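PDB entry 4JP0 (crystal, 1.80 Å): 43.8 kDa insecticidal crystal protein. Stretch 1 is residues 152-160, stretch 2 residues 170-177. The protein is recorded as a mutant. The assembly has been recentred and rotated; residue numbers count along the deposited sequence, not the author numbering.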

# COMPACT_ATOMS: atom_id res chain seq x y z
N ASP A 152 3.98 -14.75 4.47
CA ASP A 152 3.14 -15.96 4.48
C ASP A 152 2.22 -15.99 3.24
O ASP A 152 1.92 -14.94 2.69
N THR A 153 1.74 -17.17 2.84
CA THR A 153 0.82 -17.26 1.71
C THR A 153 -0.49 -17.94 2.07
O THR A 153 -1.45 -17.88 1.29
N LYS A 154 -0.53 -18.60 3.22
CA LYS A 154 -1.74 -19.30 3.66
C LYS A 154 -2.20 -18.90 5.06
O LYS A 154 -1.50 -19.09 6.02
N LEU A 155 -3.41 -18.37 5.15
CA LEU A 155 -3.93 -17.95 6.43
C LEU A 155 -4.28 -19.17 7.27
O LEU A 155 -4.94 -20.09 6.78
N LYS A 156 -3.85 -19.20 8.51
CA LYS A 156 -4.21 -20.32 9.40
C LYS A 156 -5.71 -20.45 9.53
O LYS A 156 -6.44 -19.51 9.26
N ASP A 157 -6.18 -21.64 9.90
CA ASP A 157 -7.62 -21.87 10.10
C ASP A 157 -8.17 -21.06 11.27
O ASP A 157 -7.43 -20.74 12.20
N TYR A 158 -9.46 -20.73 11.26
CA TYR A 158 -10.06 -20.05 12.41
C TYR A 158 -10.13 -21.05 13.55
O TYR A 158 -10.14 -22.25 13.31
N PRO A 159 -10.18 -20.56 14.80
CA PRO A 159 -10.12 -21.44 15.97
C PRO A 159 -11.34 -22.33 16.06
O PRO A 159 -12.40 -21.99 15.54
N LYS A 160 -11.16 -23.47 16.71
CA LYS A 160 -12.29 -24.39 16.92
C LYS A 160 -12.38 -24.68 18.40
O LYS A 160 -11.38 -24.56 19.11
N GLY A 170 -8.90 -15.63 18.76
CA GLY A 170 -8.40 -15.33 17.43
C GLY A 170 -7.13 -16.06 17.12
O GLY A 170 -6.73 -16.96 17.86
N THR A 171 -6.50 -15.70 16.01
CA THR A 171 -5.19 -16.26 15.67
C THR A 171 -4.13 -15.17 15.57
O THR A 171 -4.46 -14.00 15.56
N SER A 172 -2.87 -15.56 15.43
CA SER A 172 -1.81 -14.54 15.44
C SER A 172 -1.64 -13.86 14.11
O SER A 172 -1.78 -14.48 13.09
N PRO A 173 -1.32 -12.57 14.11
CA PRO A 173 -1.13 -11.84 12.85
C PRO A 173 -0.09 -12.52 11.95
O PRO A 173 1.00 -12.86 12.39
N GLN A 174 -0.44 -12.75 10.69
CA GLN A 174 0.50 -13.29 9.70
C GLN A 174 0.77 -12.23 8.65
O GLN A 174 -0.15 -11.59 8.16
N LEU A 175 2.05 -12.00 8.33
CA LEU A 175 2.39 -10.99 7.33
C LEU A 175 2.11 -11.56 5.96
O LEU A 175 2.81 -12.46 5.53
N MET A 176 1.13 -10.98 5.25
CA MET A 176 0.68 -11.49 3.97
C MET A 176 1.17 -10.65 2.82
O MET A 176 1.04 -11.06 1.67
N GLY A 177 1.70 -9.45 3.11
CA GLY A 177 2.20 -8.56 2.05
C GLY A 177 3.08 -7.47 2.65
O GLY A 177 2.87 -7.07 3.79

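A single side-chain amide does most of the polar work in this contact. Gln-174 reaches from stretch 2 to stretch 1 and makes three of the four direct hydrogen bonds between them. Stretch 1 has no regular helix or strand. The two stretches run in nearly opposite directions, 165° apart end to end.

Gln-174 is buried and its CA-to-CB bond points toward stretch 1. Its chi1 is m and its chi2 is t, which extends the chain; chi3 is -111°. Both hydrogens of the amide nitrogen can be used. Gln-174 NE2 donates to Asp-152 OD2 at 3.0 Å and to Lys-154 O, also at 3.0 Å. The amide oxygen turns to the next part of the loop. There Lys-156 N donates to Gln-174 OE1 at 2.8 Å, with an almost straight N-H...O angle of 178°. The amide thus serves as both donor and acceptor, and it bonds to backbone atoms of both Lys-154 and Lys-156.

Asp-152 also points toward the other stretch, with chi1 m and chi2 near 4°. Besides taking the bond from Gln-174, it is held by its backbone. Asp-152 N donates to Leu-175 O at 2.8 Å, the one direct backbone-to-backbone hydrogen bond of the contact. Water 1 adds a bridge beside it. The water donates to Asp-152 O at 2.6 Å and to Met-176 O at 2.5 Å, linking the two carbonyls, which could not bond to each other directly.

Met-176 packs against the same end. Its CA-to-CB bond points sideways, but the end of the side chain comes nearer to stretch 1. All three chi angles are m, so the chain is folded rather than extended. Met-176 SD lies 3.9 Å from Asp-152 CB. The terminal methyl continues along the loop, with Met-176 CE 4.1 Å from Thr-153 C and 4.3 Å from Leu-155 N.

Leu-155 points sideways, with chi1 t and chi2 p. Leu-155 CD1 lies 3.6 Å from Gln-174 OE1, so a methyl group packs against the amide. Lys-156 points toward stretch 2, with chi1 m, chi2 and chi3 t and chi4 p. Its aliphatic part makes the contact: Lys-156 CD is 3.4 Å from Gln-174 OE1. Thr-153, Lys-154 and Asp-157 direct their CA-to-CB bonds away.

The far end is held by van der Waals contacts. Thr-171 points toward stretch 1 with chi1 p, and Thr-171 CG2 lies 3.6 Å from Asp-157 O. Thr-171 CG2 is also 4.1 Å from Pro-159 CG. Thr-171 OG1 is hydrogen-bonded elsewhere in the structure. Pro-159 also points inward, its ring puckered C-gamma exo, and Pro-159 CG is 3.9 Å from Gly-170 O.

Lys-160 does not reach stretch 2. Lys-160 NZ turns back and donates to Tyr-158 O at 2.7 Å.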

# COMPACT_ATOMS: atom_id res chain seq x y z
CB ASP A 152 2.25 -16.04 5.73
CG ASP A 152 3.00 -16.48 6.97
OD1 ASP A 152 4.24 -16.68 6.92
OD2 ASP A 152 2.40 -16.68 8.04
CB THR A 153 1.42 -18.03 0.54
OG1 THR A 153 1.71 -19.37 0.98
CG2 THR A 153 2.78 -17.47 0.17
CB LYS A 154 -1.51 -20.80 3.61
CG LYS A 154 -2.76 -21.62 3.87
CD LYS A 154 -2.45 -23.12 3.86
CE LYS A 154 -2.17 -23.64 5.28
NZ LYS A 154 -2.21 -25.14 5.45
CB LEU A 155 -5.17 -17.08 6.20
CG LEU A 155 -5.82 -16.45 7.41
CD1 LEU A 155 -4.95 -15.28 7.88
CD2 LEU A 155 -7.20 -15.94 7.00
CB LYS A 156 -3.60 -20.12 10.77
CG LYS A 156 -2.05 -20.25 10.79
CD LYS A 156 -1.50 -19.34 11.90
CE LYS A 156 -0.14 -19.80 12.46
NZ LYS A 156 0.82 -20.14 11.38
CB ASP A 157 -7.85 -23.33 10.43
CG ASP A 157 -7.62 -24.26 9.25
OD1 ASP A 157 -7.38 -23.81 8.09
OD2 ASP A 157 -7.72 -25.49 9.42
CB TYR A 158 -11.43 -19.44 12.09
CG TYR A 158 -12.44 -20.41 11.55
CD1 TYR A 158 -13.26 -21.15 12.40
CD2 TYR A 158 -12.61 -20.58 10.18
CE1 TYR A 158 -14.19 -22.04 11.90
CE2 TYR A 158 -13.54 -21.46 9.67
CZ TYR A 158 -14.33 -22.19 10.54
OH TYR A 158 -15.25 -23.06 10.02
CB PRO A 159 -10.12 -20.46 17.14
CG PRO A 159 -9.60 -19.15 16.51
CD PRO A 159 -10.29 -19.14 15.17
CB LYS A 160 -12.08 -25.70 16.17
CG LYS A 160 -11.75 -25.53 14.71
CD LYS A 160 -12.98 -25.14 13.91
CE LYS A 160 -12.66 -25.09 12.42
NZ LYS A 160 -11.37 -24.36 12.14
CB THR A 171 -5.20 -17.03 14.35
OG1 THR A 171 -5.64 -16.19 13.27
CG2 THR A 171 -6.17 -18.26 14.42
CB SER A 172 -0.50 -15.18 15.89
OG SER A 172 -0.70 -15.64 17.22
CB PRO A 173 -0.63 -10.47 13.32
CG PRO A 173 -1.21 -10.37 14.70
CD PRO A 173 -1.10 -11.71 15.29
CB GLN A 174 -0.11 -14.50 9.00
CG GLN A 174 -0.36 -15.67 9.90
CD GLN A 174 -1.11 -16.79 9.20
OE1 GLN A 174 -2.27 -17.05 9.51
NE2 GLN A 174 -0.45 -17.46 8.26
CB LEU A 175 3.87 -10.67 7.42
CG LEU A 175 4.35 -9.61 6.41
CD1 LEU A 175 3.72 -8.25 6.69
CD2 LEU A 175 5.87 -9.56 6.48
CB MET A 176 -0.85 -11.55 3.92
CG MET A 176 -1.47 -12.34 5.06
SD MET A 176 -1.02 -14.10 4.98
CE MET A 176 -2.18 -14.57 3.62
O HOH W 1 0.68 -13.41 1.01